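Local coordinates for protein beta-glucuronidase (uncultured Clostridium sp., PDB 6U7J) that hydrolyses beta-D-glucuronides as a gut-microbial glycoside hydrolase of family 2, an activity linked to the reactivation of estrogens, at residues Gly305-Ser310 against Ala554-Ala559; Val504-Ala509 against His549-Ala554; Asp200-Thr205 against Arg402-Pro407. All coordinates share one frame; numbering follows the deposited sequence.

Overall arrangement
Contacts 1 and 2 lie in the TIM-barrel domain, their centres 12 Å apart. They share A554 and touch through W551, whose indole packs on H307 and F556. Contact 1 lies beyond the closing seam between strands 297-305 and 545-551, joining the loops that follow them; contact 2 is on the adjacent seam between strands 502-506 and 545-551. Contact 3 lies on the other side of the chain's centre, about 29 Å from both by centres, and ties the turn that ends helix 386-403 to strand 198-208 of the family 2 immunoglobulin-like beta-sandwich domain. Along the chain, contacts 1 and 3 interleave, whereas contact 3 is complete before contact 2 begins.

Contact 1. Residues Gly305-Ser310 against Ala554-Ala559; sequences GKHEDS and ADFMTA
D309 and F556 bring two loop backbones to a CA-CA separation of 6.0 Å, without regular helix or strand in either segment. Both loops belong to the TIM barrel: 305-310 comes after strand 297-305, and the loop segment 554-559 comes after strand 545-551, the first and last strands of the barrel, so the contact bridges the loops beyond its closure. D309 carries the polar part. Its CG stands anti to the backbone N (chi1 172°), which sends the carboxylate across to the other loop. There M557 N donates to D309 OD2 at 3.0 Å with a nearly straight N-H...O angle of 170°, although the donor comes from above the carboxylate plane and not within it. A second grip on this oxygen is water 2, which donates to D309 OD2 and to M557 O, each 2.8 Å away, and so links the same two residues again. The other carboxylate oxygen, D309 OD1, forms a salt bridge with R575, so both oxygens are engaged; OD1 also lies 3.4 Å from F556 CA. The aromatic part pairs H307 with F556, their ring centroids 4.5 Å apart and their planes at 49°, an oblique meeting. Y342 OH bonds to H307 ND1, consistent with the ring turning its CD2 side to F556. W551 packs against both rings from the adjoining strand. H307 CD2 sits 3.5 Å above the F556 ring plane, over the centre of the ring.

Contact 2. Residues Val504-Ala509 against His549-Ala554; sequences VTEYGA and HIWAFA
Backbone hydrogen bonds set the register between V504 and H549 and between Y507 and W551. H549 N donates to V504 O at 2.8 Å, and W551 N donates to Y507 O at 2.9 Å. The first segment thus advances three residues while the second advances two; the surplus coincides with T505, whose psi is close to zero, far from that of an extended strand. H549 O lies near T505 O and E506 N without bonding to either, and meets the edge of the tyrosine ring, with Y507 CD1 at 3.3 Å.

Water 3 gives T505 O a partner: it donates to that oxygen and lies 2.8 Å from H549 ND1, in the plane of the ring, while S336 OG bonds to the other ring nitrogen, H549 NE2.

The strands run parallel, their axes 5.0 Å apart at closest and inclined by 23°, as two neighbouring staves of a TIM barrel connected by a beta-alpha-beta crossover through helix 525-540.

Of the side-chain contacts, the flat one is between E506 and W551. They lie side by side and point the same way; the carboxylate is stacked on the indole with 22° between planes, E506 CD standing 3.8 Å above the ring plane and offset toward the rim. A552 CB covers the opposite face. Y470 OH and R338 hold the two E506 oxygens, which would fix how the carboxylate turns over the indole.

Apolar packing is on the helix side. Y507 CG sits between its backbone N and carbonyl carbon (chi1 65°), folding the ring back until Y507 OH lies 3.5 Å from I550 CG1; the same hydroxyl bonds to N536 of the helix.

Contact 3. Residues Asp200-Thr205 against Arg402-Pro407; sequences DISVRT and RDKNHP
K404 reaches D200 and S202 from a type I turn, D403 to H406, at the C-terminal end of helix 386-403. Its CB already points at strand 198-208, and CG lies between the backbone N and the carbonyl carbon (chi1 54°); beyond CG the chain is fully extended and runs to the strand. K404 CD comes within 4.0 Å of S202 OG. One atom further, K404 CE comes to 3.3 Å from I201 O. The ammonium tip is gripped by several oxygens: K404 NZ donates to S202 OG at 2.8 Å and meets D200 OD1 at 3.1 Å in a salt bridge, tip to tip and on the syn side of the carboxylate. Q401 OE1 also bonds to NZ, and Q401 NE2 to D200 OD2, so this helix residue braces both partners of the ion pair.

N405, next in the turn, uses both ends of its amide. N405 ND2 donates to I201 O at 2.8 Å and 164°, with the acceptor in the amide plane, while V203 N donates to N405 OD1 at 3.0 Å and 160°. The amide thus pairs with I201 and V203 much as a neighbouring strand would, though out of the carbonyl planes.

Those groups are available because strand 198-208 is the outermost strand of its three-stranded sheet in this chain: D200, S202 and R204 bond to strand 211-220 on the inner side. I201 and V203 turn their side chains onto strands 265-271 and 274-280 of the facing four-stranded sheet, and N405 also touches L278 there, placing the turn ending helix 386-403 of the TIM barrel against the edge strand of the immunoglobulin-like beta-sandwich.

Contact 1. Residues Gly305-Ser310 against Ala554-Ala559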
loop_
_atom_site.group_PDB
_atom_site.type_symbol
_atom_site.label_atom_id
_atom_site.label_comp_id
_atom_site.label_asym_id
_atom_site.label_seq_id
_atom_site.Cartn_x
_atom_site.Cartn_y
_atom_site.Cartn_z
ATOM N N GLY B 305 19.147 -17.509 -2.616
ATOM C CA GLY B 305 19.014 -18.068 -1.280
ATOM C C GLY B 305 17.576 -17.855 -0.823
ATOM O O GLY B 305 16.949 -16.844 -1.140
ATOM N N LYS B 306 17.030 -18.845 -0.113
ATOM C CA LYS B 306 15.649 -18.732 0.337
ATOM C C LYS B 306 15.590 -18.599 1.866
ATOM O O LYS B 306 16.560 -18.184 2.514
ATOM C CB LYS B 306 14.840 -19.930 -0.193
ATOM C CG LYS B 306 14.623 -19.935 -1.725
ATOM C CD LYS B 306 13.909 -21.224 -2.219
ATOM C CE LYS B 306 12.386 -21.040 -2.330
ATOM N NZ LYS B 306 11.731 -20.613 -1.030
ATOM N N HIS B 307 14.440 -18.920 2.434
ATOM C CA HIS B 307 14.268 -19.059 3.873
ATOM C C HIS B 307 13.056 -19.943 4.052
ATOM O O HIS B 307 12.224 -20.059 3.149
ATOM C CB HIS B 307 14.049 -17.714 4.582
ATOM C CG HIS B 307 15.276 -17.148 5.233
ATOM N ND1 HIS B 307 15.973 -17.808 6.229
ATOM C CD2 HIS B 307 15.917 -15.967 5.044
ATOM C CE1 HIS B 307 17.002 -17.068 6.603
ATOM N NE2 HIS B 307 16.994 -15.949 5.898
ATOM N N GLU B 308 12.967 -20.586 5.209
ATOM C CA GLU B 308 11.726 -21.248 5.585
ATOM C C GLU B 308 10.952 -20.223 6.403
ATOM O O GLU B 308 11.264 -19.962 7.573
ATOM C CB GLU B 308 11.996 -22.562 6.313
ATOM C CG GLU B 308 12.480 -23.649 5.327
ATOM C CD GLU B 308 12.598 -25.035 5.962
ATOM O OE1 GLU B 308 13.086 -25.130 7.119
ATOM O OE2 GLU B 308 12.193 -26.026 5.296
ATOM N N ASP B 309 9.964 -19.610 5.759
ATOM C CA ASP B 309 9.268 -18.440 6.281
ATOM C C ASP B 309 8.012 -18.202 5.459
ATOM O O ASP B 309 8.081 -18.213 4.222
ATOM C CB ASP B 309 10.170 -17.197 6.239
ATOM C CG ASP B 309 9.423 -15.921 6.587
ATOM O OD1 ASP B 309 8.680 -15.397 5.733
ATOM O OD2 ASP B 309 9.573 -15.433 7.721
ATOM N N SER B 310 6.875 -17.991 6.121
ATOM C CA SER B 310 5.658 -17.536 5.457
ATOM C C SER B 310 4.742 -16.951 6.518
ATOM O O SER B 310 5.016 -17.046 7.717
ATOM C CB SER B 310 4.957 -18.660 4.691
ATOM O OG SER B 310 4.537 -19.673 5.588
ATOM N N ALA B 554 11.846 -14.182 -1.397
ATOM C CA ALA B 554 10.609 -13.590 -0.904
ATOM C C ALA B 554 10.882 -12.787 0.363
ATOM O O ALA B 554 11.754 -13.138 1.165
ATOM C CB ALA B 554 9.541 -14.663 -0.591
ATOM N N ASP B 555 10.132 -11.693 0.525
ATOM C CA ASP B 555 10.128 -10.952 1.779
ATOM C C ASP B 555 9.941 -11.935 2.935
ATOM O O ASP B 555 9.142 -12.865 2.838
ATOM C CB ASP B 555 9.000 -9.899 1.765
ATOM C CG ASP B 555 9.190 -8.808 0.667
ATOM O OD1 ASP B 555 10.301 -8.653 0.135
ATOM O OD2 ASP B 555 8.212 -8.089 0.332
ATOM N N PHE B 556 10.712 -11.760 4.012
ATOM C CA PHE B 556 10.667 -12.677 5.157
ATOM C C PHE B 556 10.842 -11.897 6.451
ATOM O O PHE B 556 11.284 -10.745 6.453
ATOM C CB PHE B 556 11.746 -13.765 5.058
ATOM C CG PHE B 556 13.145 -13.229 5.066
ATOM C CD1 PHE B 556 13.843 -13.083 6.271
ATOM C CD2 PHE B 556 13.786 -12.902 3.861
ATOM C CE1 PHE B 556 15.143 -12.584 6.280
ATOM C CE2 PHE B 556 15.094 -12.408 3.862
ATOM C CZ PHE B 556 15.778 -12.249 5.064
ATOM N N MET B 557 10.520 -12.541 7.570
ATOM C CA MET B 557 10.505 -11.839 8.846
ATOM C C MET B 557 11.895 -11.800 9.454
ATOM O O MET B 557 12.693 -12.724 9.280
ATOM C CB MET B 557 9.540 -12.495 9.840
ATOM C CG MET B 557 8.243 -11.714 10.036
ATOM S SD MET B 557 8.424 -10.014 10.643
ATOM C CE MET B 557 8.841 -10.281 12.356
ATOM N N THR B 558 12.173 -10.720 10.180
ATOM C CA THR B 558 13.438 -10.520 10.875
ATOM C C THR B 558 13.166 -10.077 12.306
ATOM O O THR B 558 12.071 -9.609 12.639
ATOM C CB THR B 558 14.312 -9.440 10.221
ATOM O OG1 THR B 558 13.696 -8.160 10.425
ATOM C CG2 THR B 558 14.503 -9.679 8.733
ATOM N N ALA B 559 14.184 -10.203 13.151
ATOM C CA ALA B 559 14.153 -9.510 14.428
ATOM C C ALA B 559 13.916 -8.018 14.191
ATOM O O ALA B 559 14.283 -7.470 13.145
ATOM C CB ALA B 559 15.456 -9.752 15.196
HETATM O O HOH W 1 9.026 -15.669 2.944
HETATM O O HOH W 2 11.959 -15.393 9.108
#

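Contact 2. Residues Val504-Ala509 against His549-Ala554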
loop_
_atom_site.group_PDB
_atom_site.type_symbol
_atom_site.label_atom_id
_atom_site.label_comp_id
_atom_site.label_asym_id
_atom_site.label_seq_id
_atom_site.Cartn_x
_atom_site.Cartn_y
_atom_site.Cartn_z
ATOM N N VAL B 504 28.269 -15.082 -6.825
ATOM C CA VAL B 504 27.736 -13.992 -6.010
ATOM C C VAL B 504 26.490 -14.562 -5.343
ATOM O O VAL B 504 25.428 -14.684 -5.964
ATOM C CB VAL B 504 27.435 -12.733 -6.827
ATOM C CG1 VAL B 504 26.898 -11.623 -5.897
ATOM C CG2 VAL B 504 28.693 -12.233 -7.560
ATOM N N THR B 505 26.639 -14.976 -4.089
ATOM C CA THR B 505 25.574 -15.722 -3.430
ATOM C C THR B 505 24.469 -14.821 -2.890
ATOM O O THR B 505 23.394 -15.331 -2.549
ATOM C CB THR B 505 26.155 -16.591 -2.300
ATOM O OG1 THR B 505 27.218 -15.890 -1.640
ATOM C CG2 THR B 505 26.694 -17.935 -2.849
ATOM N N GLU B 506 24.695 -13.508 -2.831
ATOM C CA GLU B 506 23.709 -12.550 -2.340
ATOM C C GLU B 506 23.999 -11.190 -2.960
ATOM O O GLU B 506 25.158 -10.761 -3.012
ATOM C CB GLU B 506 23.731 -12.416 -0.801
ATOM C CG GLU B 506 23.208 -13.623 -0.011
ATOM C CD GLU B 506 23.142 -13.370 1.495
ATOM O OE1 GLU B 506 23.080 -12.193 1.900
ATOM O OE2 GLU B 506 23.163 -14.349 2.285
ATOM N N TYR B 507 22.940 -10.515 -3.407
ATOM C CA TYR B 507 22.957 -9.105 -3.791
ATOM C C TYR B 507 21.516 -8.658 -4.020
ATOM O O TYR B 507 20.669 -9.468 -4.400
ATOM C CB TYR B 507 23.810 -8.879 -5.051
ATOM C CG TYR B 507 23.303 -9.517 -6.335
ATOM C CD1 TYR B 507 23.241 -10.897 -6.490
ATOM C CD2 TYR B 507 22.940 -8.720 -7.427
ATOM C CE1 TYR B 507 22.795 -11.468 -7.685
ATOM C CE2 TYR B 507 22.495 -9.274 -8.618
ATOM C CZ TYR B 507 22.436 -10.644 -8.751
ATOM O OH TYR B 507 21.996 -11.193 -9.938
ATOM N N GLY B 508 21.235 -7.381 -3.783
ATOM C CA GLY B 508 19.861 -6.920 -3.942
ATOM C C GLY B 508 19.588 -5.668 -3.117
ATOM O O GLY B 508 20.510 -4.980 -2.681
ATOM N N ALA B 509 18.297 -5.395 -2.916
ATOM C CA ALA B 509 17.872 -4.121 -2.345
ATOM C C ALA B 509 16.478 -4.269 -1.751
ATOM O O ALA B 509 15.616 -4.910 -2.357
ATOM C CB ALA B 509 17.881 -3.020 -3.414
ATOM N N HIS B 549 23.103 -15.452 -7.321
ATOM C CA HIS B 549 21.945 -15.722 -6.478
ATOM C C HIS B 549 21.505 -14.388 -5.911
ATOM O O HIS B 549 22.241 -13.764 -5.136
ATOM C CB HIS B 549 22.261 -16.737 -5.374
ATOM C CG HIS B 549 22.024 -18.164 -5.780
ATOM N ND1 HIS B 549 21.964 -19.196 -4.870
ATOM C CD2 HIS B 549 21.840 -18.727 -7.000
ATOM C CE1 HIS B 549 21.739 -20.332 -5.508
ATOM N NE2 HIS B 549 21.660 -20.076 -6.803
ATOM N N ILE B 550 20.335 -13.925 -6.354
ATOM C CA ILE B 550 19.756 -12.699 -5.825
ATOM C C ILE B 550 19.318 -12.962 -4.393
ATOM O O ILE B 550 18.850 -14.061 -4.071
ATOM C CB ILE B 550 18.577 -12.259 -6.707
ATOM C CG1 ILE B 550 19.079 -11.805 -8.082
ATOM C CG2 ILE B 550 17.799 -11.121 -6.052
ATOM C CD1 ILE B 550 17.985 -11.736 -9.126
ATOM N N TRP B 551 19.506 -11.992 -3.507
ATOM C CA TRP B 551 19.115 -12.236 -2.131
ATOM C C TRP B 551 17.668 -11.853 -1.902
ATOM O O TRP B 551 17.227 -10.746 -2.245
ATOM C CB TRP B 551 19.966 -11.533 -1.090
ATOM C CG TRP B 551 19.386 -11.803 0.303
ATOM C CD1 TRP B 551 18.896 -10.881 1.184
ATOM C CD2 TRP B 551 19.193 -13.090 0.930
ATOM N NE1 TRP B 551 18.444 -11.505 2.329
ATOM C CE2 TRP B 551 18.621 -12.855 2.205
ATOM C CE3 TRP B 551 19.487 -14.408 0.556
ATOM C CZ2 TRP B 551 18.326 -13.887 3.099
ATOM C CZ3 TRP B 551 19.189 -15.448 1.451
ATOM C CH2 TRP B 551 18.615 -15.179 2.705
ATOM N N ALA B 552 16.978 -12.789 -1.257
ATOM C CA ALA B 552 15.577 -12.828 -0.922
ATOM C C ALA B 552 14.815 -13.199 -2.180
ATOM O O ALA B 552 14.579 -12.379 -3.079
ATOM C CB ALA B 552 15.129 -11.534 -0.272
ATOM N N PHE B 553 14.550 -14.501 -2.268
ATOM C CA PHE B 553 13.438 -15.010 -3.052
ATOM C C PHE B 553 12.155 -14.267 -2.695
ATOM O O PHE B 553 11.456 -13.752 -3.576
ATOM C CB PHE B 553 13.298 -16.516 -2.793
ATOM C CG PHE B 553 12.141 -17.145 -3.483
ATOM C CD1 PHE B 553 11.009 -17.509 -2.767
ATOM C CD2 PHE B 553 12.177 -17.373 -4.856
ATOM C CE1 PHE B 553 9.926 -18.087 -3.407
ATOM C CE2 PHE B 553 11.095 -17.948 -5.513
ATOM C CZ PHE B 553 9.970 -18.314 -4.786
ATOM N N ALA B 554 11.846 -14.182 -1.397
ATOM C CA ALA B 554 10.609 -13.590 -0.904
ATOM C C ALA B 554 10.882 -12.787 0.363
ATOM O O ALA B 554 11.754 -13.138 1.165
ATOM C CB ALA B 554 9.541 -14.663 -0.591
HETATM O O HOH W 3 22.722 -18.042 -2.483
HETATM O O HOH W 4 20.414 -15.292 -2.510
#

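Contact 3. Residues Asp200-Thr205 against Arg402-Pro407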
loop_
_atom_site.group_PDB
_atom_site.type_symbol
_atom_site.label_atom_id
_atom_site.label_comp_id
_atom_site.label_asym_id
_atom_site.label_seq_id
_atom_site.Cartn_x
_atom_site.Cartn_y
_atom_site.Cartn_z
ATOM N N ASP B 200 20.810 -48.098 7.432
ATOM C CA ASP B 200 21.457 -47.023 6.692
ATOM C C ASP B 200 21.791 -47.485 5.278
ATOM O O ASP B 200 22.125 -48.651 5.054
ATOM C CB ASP B 200 22.728 -46.556 7.408
ATOM C CG ASP B 200 23.197 -45.194 6.939
ATOM O OD1 ASP B 200 22.590 -44.646 5.994
ATOM O OD2 ASP B 200 24.176 -44.668 7.518
ATOM N N ILE B 201 21.696 -46.550 4.330
ATOM C CA ILE B 201 22.016 -46.768 2.923
ATOM C C ILE B 201 22.859 -45.598 2.443
ATOM O O ILE B 201 22.481 -44.437 2.645
ATOM C CB ILE B 201 20.754 -46.865 2.044
ATOM C CG1 ILE B 201 19.752 -47.881 2.578
ATOM C CG2 ILE B 201 21.128 -47.153 0.580
ATOM C CD1 ILE B 201 18.382 -47.708 1.935
ATOM N N SER B 202 23.975 -45.892 1.779
ATOM C CA SER B 202 24.757 -44.884 1.070
ATOM C C SER B 202 24.949 -45.297 -0.382
ATOM O O SER B 202 25.332 -46.442 -0.660
ATOM C CB SER B 202 26.111 -44.653 1.739
ATOM O OG SER B 202 25.952 -44.486 3.126
ATOM N N VAL B 203 24.684 -44.366 -1.297
ATOM C CA VAL B 203 24.851 -44.574 -2.734
ATOM C C VAL B 203 25.780 -43.499 -3.276
ATOM O O VAL B 203 25.636 -42.317 -2.935
ATOM C CB VAL B 203 23.504 -44.552 -3.481
ATOM C CG1 VAL B 203 23.688 -44.970 -4.930
ATOM C CG2 VAL B 203 22.497 -45.467 -2.788
ATOM N N ARG B 204 26.753 -43.920 -4.082
ATOM C CA ARG B 204 27.609 -43.038 -4.862
ATOM C C ARG B 204 27.647 -43.565 -6.284
ATOM O O ARG B 204 27.598 -44.779 -6.507
ATOM C CB ARG B 204 29.014 -42.938 -4.266
ATOM C CG ARG B 204 28.975 -42.632 -2.766
ATOM C CD ARG B 204 30.345 -42.370 -2.145
ATOM N NE ARG B 204 31.165 -43.585 -1.979
ATOM C CZ ARG B 204 30.805 -44.726 -1.375
ATOM N NH1 ARG B 204 29.608 -44.880 -0.815
ATOM N NH2 ARG B 204 31.677 -45.729 -1.319
ATOM N N THR B 205 27.688 -42.653 -7.246
ATOM C CA THR B 205 27.638 -43.036 -8.643
ATOM C C THR B 205 28.838 -42.465 -9.381
ATOM O O THR B 205 29.370 -41.409 -9.023
ATOM C CB THR B 205 26.328 -42.566 -9.310
ATOM O OG1 THR B 205 26.226 -41.135 -9.238
ATOM C CG2 THR B 205 25.120 -43.191 -8.614
ATOM N N ARG B 402 21.727 -37.144 6.540
ATOM C CA ARG B 402 20.369 -36.963 6.038
ATOM C C ARG B 402 20.337 -36.791 4.519
ATOM O O ARG B 402 19.469 -37.359 3.846
ATOM C CB ARG B 402 19.705 -35.769 6.728
ATOM C CG ARG B 402 18.179 -35.742 6.585
ATOM C CD ARG B 402 17.618 -34.390 6.959
ATOM N NE ARG B 402 17.893 -33.389 5.924
ATOM C CZ ARG B 402 17.344 -32.180 5.881
ATOM N NH1 ARG B 402 16.471 -31.792 6.825
ATOM N NH2 ARG B 402 17.672 -31.349 4.893
ATOM N N ASP B 403 21.259 -36.009 3.950
ATOM C CA ASP B 403 21.114 -35.585 2.558
ATOM C C ASP B 403 22.122 -36.210 1.585
ATOM O O ASP B 403 22.101 -35.868 0.391
ATOM C CB ASP B 403 21.189 -34.049 2.480
ATOM C CG ASP B 403 19.991 -33.351 3.162
ATOM O OD1 ASP B 403 19.101 -34.035 3.731
ATOM O OD2 ASP B 403 19.953 -32.105 3.139
ATOM N N LYS B 404 22.971 -37.140 2.041
ATOM C CA LYS B 404 24.071 -37.638 1.206
ATOM C C LYS B 404 23.575 -38.253 -0.093
ATOM O O LYS B 404 24.268 -38.189 -1.113
ATOM C CB LYS B 404 24.898 -38.670 1.977
ATOM C CG LYS B 404 24.071 -39.815 2.553
ATOM C CD LYS B 404 24.864 -40.660 3.526
ATOM C CE LYS B 404 24.038 -41.861 3.965
ATOM N NZ LYS B 404 24.738 -42.699 4.970
ATOM N N ASN B 405 22.395 -38.855 -0.081
ATOM C CA ASN B 405 21.887 -39.563 -1.247
ATOM C C ASN B 405 21.059 -38.684 -2.173
ATOM O O ASN B 405 20.536 -39.180 -3.176
ATOM C CB ASN B 405 21.071 -40.768 -0.787
ATOM C CG ASN B 405 21.934 -41.799 -0.082
ATOM O OD1 ASN B 405 23.076 -42.029 -0.483
ATOM N ND2 ASN B 405 21.406 -42.410 0.975
ATOM N N HIS B 406 20.934 -37.397 -1.869
ATOM C CA HIS B 406 20.195 -36.482 -2.730
ATOM C C HIS B 406 21.050 -36.042 -3.924
ATOM O O HIS B 406 22.038 -35.320 -3.752
ATOM C CB HIS B 406 19.735 -35.261 -1.933
ATOM C CG HIS B 406 18.543 -35.516 -1.051
ATOM N ND1 HIS B 406 17.373 -36.080 -1.519
ATOM C CD2 HIS B 406 18.331 -35.250 0.262
ATOM C CE1 HIS B 406 16.499 -36.166 -0.530
ATOM N NE2 HIS B 406 17.055 -35.666 0.561
ATOM N N PRO B 407 20.702 -36.441 -5.148
ATOM C CA PRO B 407 21.380 -35.870 -6.309
ATOM C C PRO B 407 21.180 -34.370 -6.441
ATOM O O PRO B 407 22.028 -33.696 -7.064
ATOM C CB PRO B 407 20.748 -36.614 -7.494
ATOM C CG PRO B 407 19.373 -36.983 -6.987
ATOM C CD PRO B 407 19.554 -37.291 -5.528
#